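Side-chain contacts in fibrillarin-like rRNA/tRNA 2'-O-methyltransferase (Methanocaldococcus jannaschii, PDB 1FBN), which probably uses S-adenosyl-L-methionine to methylate ribose 2'-hydroxyls of rRNA and tRNA at sites chosen by a guide RNA in box C/D particles: residues E48-N53 with V92-D97; Q135-I140 with I161-W166. One frame throughout, in Å; residues are numbered along the deposited sequence.

Interaction 1 of 2, residues E48-N53 with V92-D97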
loop_
_atom_site.group_PDB
_atom_site.type_symbol
_atom_site.label_atom_id
_atom_site.label_comp_id
_atom_site.label_asym_id
_atom_site.label_seq_id
_atom_site.Cartn_x
_atom_site.Cartn_y
_atom_site.Cartn_z
ATOM N N GLU A 48 -15.403 2.153 -14.453
ATOM C CA GLU A 48 -15.395 0.811 -13.887
ATOM C C GLU A 48 -14.795 0.837 -12.487
ATOM O O GLU A 48 -13.637 1.204 -12.309
ATOM C CB GLU A 48 -14.615 -0.155 -14.781
ATOM C CG GLU A 48 -15.352 -0.539 -16.060
ATOM C CD GLU A 48 -14.630 -1.590 -16.899
ATOM O OE1 GLU A 48 -13.667 -2.215 -16.405
ATOM O OE2 GLU A 48 -15.040 -1.799 -18.063
ATOM N N TYR A 49 -15.607 0.506 -11.489
ATOM C CA TYR A 49 -15.140 0.481 -10.111
ATOM C C TYR A 49 -14.715 -0.937 -9.755
ATOM O O TYR A 49 -15.514 -1.868 -9.821
ATOM C CB TYR A 49 -16.232 0.974 -9.159
ATOM C CG TYR A 49 -16.596 2.426 -9.366
ATOM C CD1 TYR A 49 -17.596 2.793 -10.267
ATOM C CD2 TYR A 49 -15.940 3.434 -8.663
ATOM C CE1 TYR A 49 -17.934 4.131 -10.464
ATOM C CE2 TYR A 49 -16.270 4.776 -8.851
ATOM C CZ TYR A 49 -17.269 5.117 -9.753
ATOM O OH TYR A 49 -17.607 6.438 -9.935
ATOM N N ARG A 50 -13.438 -1.096 -9.424
ATOM C CA ARG A 50 -12.890 -2.401 -9.074
ATOM C C ARG A 50 -12.992 -2.662 -7.582
ATOM O O ARG A 50 -12.392 -1.943 -6.781
ATOM C CB ARG A 50 -11.424 -2.506 -9.499
ATOM C CG ARG A 50 -11.176 -2.353 -10.982
ATOM C CD ARG A 50 -9.831 -2.950 -11.351
ATOM N NE ARG A 50 -8.741 -2.231 -10.717
ATOM C CZ ARG A 50 -7.720 -2.794 -10.076
ATOM N NH1 ARG A 50 -7.617 -4.113 -9.964
ATOM N NH2 ARG A 50 -6.790 -2.020 -9.544
ATOM N N ILE A 51 -13.750 -3.690 -7.210
ATOM C CA ILE A 51 -13.914 -4.054 -5.808
ATOM C C ILE A 51 -12.548 -4.457 -5.256
ATOM O O ILE A 51 -11.914 -5.389 -5.748
ATOM C CB ILE A 51 -14.936 -5.206 -5.639
ATOM C CG1 ILE A 51 -16.325 -4.749 -6.109
ATOM C CG2 ILE A 51 -14.982 -5.685 -4.196
ATOM C CD1 ILE A 51 -16.862 -3.507 -5.414
ATOM N N TRP A 52 -12.100 -3.702 -4.258
ATOM C CA TRP A 52 -10.804 -3.885 -3.604
ATOM C C TRP A 52 -10.905 -4.896 -2.455
ATOM O O TRP A 52 -11.244 -4.540 -1.328
ATOM C CB TRP A 52 -10.353 -2.516 -3.090
ATOM C CG TRP A 52 -8.893 -2.349 -2.802
ATOM C CD1 TRP A 52 -7.918 -3.310 -2.832
ATOM C CD2 TRP A 52 -8.247 -1.132 -2.412
ATOM N NE1 TRP A 52 -6.704 -2.761 -2.479
ATOM C CE2 TRP A 52 -6.879 -1.427 -2.216
ATOM C CE3 TRP A 52 -8.696 0.181 -2.208
ATOM C CZ2 TRP A 52 -5.952 -0.453 -1.824
ATOM C CZ3 TRP A 52 -7.772 1.151 -1.818
ATOM C CH2 TRP A 52 -6.415 0.826 -1.631
ATOM N N ASN A 53 -10.572 -6.149 -2.750
ATOM C CA ASN A 53 -10.650 -7.246 -1.783
ATOM C C ASN A 53 -9.638 -7.183 -0.624
ATOM O O ASN A 53 -8.433 -7.322 -0.835
ATOM C CB ASN A 53 -10.514 -8.581 -2.535
ATOM C CG ASN A 53 -10.932 -9.789 -1.700
ATOM O OD1 ASN A 53 -11.034 -9.724 -0.474
ATOM N ND2 ASN A 53 -11.174 -10.905 -2.375
ATOM N N VAL A 92 -3.465 1.086 -6.141
ATOM C CA VAL A 92 -2.740 2.305 -5.788
ATOM C C VAL A 92 -2.579 3.162 -7.048
ATOM O O VAL A 92 -2.667 4.388 -6.982
ATOM C CB VAL A 92 -1.353 1.991 -5.170
ATOM C CG1 VAL A 92 -0.534 3.265 -5.023
ATOM C CG2 VAL A 92 -1.522 1.324 -3.806
ATOM N N ALA A 93 -2.384 2.502 -8.192
ATOM C CA ALA A 93 -2.232 3.179 -9.482
ATOM C C ALA A 93 -3.546 3.845 -9.895
ATOM O O ALA A 93 -3.545 4.893 -10.544
ATOM C CB ALA A 93 -1.785 2.190 -10.541
ATOM N N ASP A 94 -4.663 3.220 -9.530
ATOM C CA ASP A 94 -5.984 3.770 -9.824
ATOM C C ASP A 94 -6.173 5.062 -9.038
ATOM O O ASP A 94 -6.662 6.053 -9.571
ATOM C CB ASP A 94 -7.085 2.790 -9.412
ATOM C CG ASP A 94 -7.254 1.645 -10.386
ATOM O OD1 ASP A 94 -6.678 1.685 -11.494
ATOM O OD2 ASP A 94 -7.985 0.696 -10.042
ATOM N N ILE A 95 -5.795 5.029 -7.759
ATOM C CA ILE A 95 -5.914 6.183 -6.870
ATOM C C ILE A 95 -5.037 7.332 -7.360
ATOM O O ILE A 95 -5.523 8.434 -7.605
ATOM C CB ILE A 95 -5.503 5.814 -5.419
ATOM C CG1 ILE A 95 -6.381 4.673 -4.902
ATOM C CG2 ILE A 95 -5.622 7.030 -4.503
ATOM C CD1 ILE A 95 -5.814 3.965 -3.694
ATOM N N ALA A 96 -3.743 7.063 -7.494
ATOM C CA ALA A 96 -2.787 8.062 -7.952
ATOM C C ALA A 96 -2.709 8.097 -9.486
ATOM O O ALA A 96 -1.638 7.919 -10.076
ATOM C CB ALA A 96 -1.429 7.782 -7.348
ATOM N N ASP A 97 -3.851 8.349 -10.121
ATOM C CA ASP A 97 -3.938 8.398 -11.578
ATOM C C ASP A 97 -3.182 9.574 -12.194
ATOM O O ASP A 97 -2.847 9.546 -13.378
ATOM C CB ASP A 97 -5.404 8.385 -12.034
ATOM C CG ASP A 97 -6.199 9.590 -11.540
ATOM O OD1 ASP A 97 -6.102 9.940 -10.344
ATOM O OD2 ASP A 97 -6.941 10.177 -12.355
#
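The R50 guanidinium presents its edge to D94, NE and NH2 both pointing in its own plane at the single oxygen OD2, while the two flat groups stand 85° apart. This side-on salt bridge ties the N-terminal antiparallel sheet, through strand 47-51, to helix 87-95 of the Rossmann-like methyltransferase domain. R50 NE lies 3.1 Å from D94 OD2, on the syn lone pair of that oxygen; R50 NH2 reaches D94 OD2 at 3.0 Å from above the carboxylate plane. OD2 also bonds T27 OG1, and OD1 is held by R121 and the I30 amide, so the buried carboxylate is gripped at both oxygens, which would probably favour its ionised form. R50 NH1 turns to E39. The other flat group, the W52 indole, takes the I95 methyl CD1 obliquely at its benzo end, and I25, T27 and residues of helix 58-64 pack around it. With CG anti to the backbone N (chi1 -160°), the indole reaches toward the helix, where its side chain lies about 5 Å from that of T88, a predicted S-adenosyl-L-methionine-binding residue. I95 CD1 touches two ring atoms, W52 CH2 at 3.8 Å and W52 CZ3 at 3.9 Å.

Interaction 2 of 2, residues Q135-I140 with I161-W166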
loop_
_atom_site.group_PDB
_atom_site.type_symbol
_atom_site.label_atom_id
_atom_site.label_comp_id
_atom_site.label_asym_id
_atom_site.label_seq_id
_atom_site.Cartn_x
_atom_site.Cartn_y
_atom_site.Cartn_z
ATOM N N GLN A 135 20.348 3.226 -2.597
ATOM C CA GLN A 135 21.262 4.075 -3.361
ATOM C C GLN A 135 21.402 3.609 -4.803
ATOM O O GLN A 135 21.703 4.409 -5.688
ATOM C CB GLN A 135 22.646 4.133 -2.707
ATOM C CG GLN A 135 23.414 2.817 -2.688
ATOM C CD GLN A 135 23.014 1.897 -1.541
ATOM O OE1 GLN A 135 22.144 2.225 -0.725
ATOM N NE2 GLN A 135 23.668 0.739 -1.465
ATOM N N GLU A 136 21.158 2.321 -5.036
ATOM C CA GLU A 136 21.265 1.751 -6.374
ATOM C C GLU A 136 20.217 2.269 -7.354
ATOM O O GLU A 136 20.470 2.324 -8.557
ATOM C CB GLU A 136 21.239 0.222 -6.320
ATOM C CG GLU A 136 22.499 -0.397 -5.721
ATOM C CD GLU A 136 22.563 -1.914 -5.887
ATOM O OE1 GLU A 136 21.500 -2.550 -6.037
ATOM O OE2 GLU A 136 23.681 -2.474 -5.860
ATOM N N TYR A 137 19.040 2.633 -6.853
ATOM C CA TYR A 137 17.992 3.167 -7.724
ATOM C C TYR A 137 17.665 4.646 -7.464
ATOM O O TYR A 137 16.637 5.156 -7.917
ATOM C CB TYR A 137 16.723 2.302 -7.668
ATOM C CG TYR A 137 16.255 1.904 -6.284
ATOM C CD1 TYR A 137 15.441 2.750 -5.532
ATOM C CD2 TYR A 137 16.583 0.655 -5.748
ATOM C CE1 TYR A 137 14.961 2.359 -4.280
ATOM C CE2 TYR A 137 16.109 0.255 -4.501
ATOM C CZ TYR A 137 15.299 1.109 -3.770
ATOM O OH TYR A 137 14.821 0.715 -2.536
ATOM N N ALA A 138 18.578 5.342 -6.787
ATOM C CA ALA A 138 18.398 6.755 -6.460
ATOM C C ALA A 138 18.429 7.699 -7.668
ATOM O O ALA A 138 17.964 8.835 -7.575
ATOM C CB ALA A 138 19.408 7.190 -5.403
ATOM N N ASN A 139 18.995 7.249 -8.787
ATOM C CA ASN A 139 19.030 8.076 -9.994
ATOM C C ASN A 139 17.781 7.841 -10.859
ATOM O O ASN A 139 17.686 8.357 -11.975
ATOM C CB ASN A 139 20.296 7.812 -10.823
ATOM C CG ASN A 139 21.517 8.576 -10.312
ATOM O OD1 ASN A 139 21.407 9.474 -9.479
ATOM N ND2 ASN A 139 22.685 8.227 -10.830
ATOM N N ILE A 140 16.834 7.054 -10.345
ATOM C CA ILE A 140 15.591 6.755 -11.064
ATOM C C ILE A 140 14.390 7.263 -10.269
ATOM O O ILE A 140 13.495 7.916 -10.813
ATOM C CB ILE A 140 15.387 5.229 -11.269
ATOM C CG1 ILE A 140 16.618 4.601 -11.919
ATOM C CG2 ILE A 140 14.155 4.975 -12.137
ATOM C CD1 ILE A 140 16.553 3.090 -11.994
ATOM N N ILE A 161 13.139 3.136 6.961
ATOM C CA ILE A 161 13.913 4.288 7.421
ATOM C C ILE A 161 14.989 4.649 6.412
ATOM O O ILE A 161 15.173 5.820 6.088
ATOM C CB ILE A 161 14.569 4.020 8.804
ATOM C CG1 ILE A 161 13.489 3.911 9.884
ATOM C CG2 ILE A 161 15.558 5.129 9.156
ATOM C CD1 ILE A 161 13.999 3.388 11.207
ATOM N N LYS A 162 15.670 3.632 5.893
ATOM C CA LYS A 162 16.731 3.830 4.909
ATOM C C LYS A 162 16.162 4.460 3.632
ATOM O O LYS A 162 16.726 5.411 3.088
ATOM C CB LYS A 162 17.398 2.491 4.591
ATOM C CG LYS A 162 18.789 2.610 4.009
ATOM C CD LYS A 162 19.386 1.242 3.693
ATOM C CE LYS A 162 19.439 0.346 4.914
ATOM N NZ LYS A 162 20.035 -0.968 4.575
ATOM N N ASN A 163 15.023 3.945 3.180
ATOM C CA ASN A 163 14.377 4.460 1.981
ATOM C C ASN A 163 13.760 5.839 2.195
ATOM O O ASN A 163 13.669 6.631 1.259
ATOM C CB ASN A 163 13.336 3.465 1.472
ATOM C CG ASN A 163 13.958 2.340 0.663
ATOM O OD1 ASN A 163 14.012 2.411 -0.566
ATOM N ND2 ASN A 163 14.445 1.306 1.347
ATOM N N ALA A 164 13.346 6.124 3.429
ATOM C CA ALA A 164 12.759 7.417 3.770
ATOM C C ALA A 164 13.837 8.502 3.703
ATOM O O ALA A 164 13.600 9.591 3.174
ATOM C CB ALA A 164 12.138 7.370 5.158
ATOM N N LYS A 165 15.024 8.190 4.225
ATOM C CA LYS A 165 16.150 9.127 4.211
ATOM C C LYS A 165 16.486 9.481 2.770
ATOM O O LYS A 165 16.691 10.644 2.436
ATOM C CB LYS A 165 17.395 8.509 4.861
ATOM C CG LYS A 165 17.348 8.323 6.374
ATOM C CD LYS A 165 18.635 7.630 6.832
ATOM C CE LYS A 165 18.638 7.275 8.311
ATOM N NZ LYS A 165 18.744 8.475 9.175
ATOM N N TRP A 166 16.526 8.465 1.917
ATOM C CA TRP A 166 16.843 8.658 0.514
ATOM C C TRP A 166 15.768 9.326 -0.334
ATOM O O TRP A 166 16.058 10.283 -1.050
ATOM C CB TRP A 166 17.209 7.319 -0.134
ATOM C CG TRP A 166 18.618 6.904 0.106
ATOM C CD1 TRP A 166 19.084 6.132 1.130
ATOM C CD2 TRP A 166 19.765 7.261 -0.683
ATOM N NE1 TRP A 166 20.448 5.989 1.031
ATOM C CE2 TRP A 166 20.893 6.673 -0.070
ATOM C CE3 TRP A 166 19.948 8.026 -1.846
ATOM C CZ2 TRP A 166 22.190 6.822 -0.579
ATOM C CZ3 TRP A 166 21.237 8.175 -2.354
ATOM C CH2 TRP A 166 22.340 7.575 -1.718
#
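Q135 lies against the indole of W166 in a CH-pi contact, Q135 CA over one face of the six-membered ring, 4.0 Å from its centroid. Q135 CB comes closer still to the rim, 3.5 Å from W166 CZ2. P134, just before, also touches W166 and N163. Next to take part is Y137, whose CG sits between the backbone N and the carbonyl carbon (chi1 47°), a setting from which the ring runs inward and brings its hydroxyl to the helix. There Y137 OH donates to N163 OD1 at 2.7 Å, in the carbonyl plane and on a lone pair, with a C=O...donor angle of 134°. The amide is turned only 22° from the phenol plane, and its ND2 bonds the carbonyl oxygens of I159 and A131, which fixes its flip. A phenylalanine here would probably leave the buried N163 OD1 without its hydroxyl donor. L81 and I127 of the central sheet also touch the tyrosine, and F167 meets its ring with the planes nearly parallel. A138 completes the walk: A138 CB rests obliquely against the W166 ring, 3.7 Å from W166 CZ3. The whole fastens helix 156-167 to the loop after strand 124-128 in a Rossmann-like methyltransferase fold, beside the predicted S-adenosyl-L-methionine-binding residue A131.

In the fold
Interaction 1 closes before interaction 2 opens along the chain, and the two lie on opposite sides of its centre, with their own centres 27 Å apart and nearest atoms about 15 Å apart. They share no helix or strand. Residues 48-53 belong to the N-terminal antiparallel sheet, and residues 92-97, on helix 87-95 of the methyltransferase domain, meet them there; residues 135-140 and helix 156-167 lie wholly within that domain, around its seven-stranded mixed sheet. Interaction 1 thus joins the N-terminal sheet to a helix of the methyltransferase domain, whereas interaction 2 binds loop to helix. Each comes near a predicted S-adenosyl-L-methionine-binding residue, T88 or A131, so the two contacts lie near different parts of the predicted cofactor site.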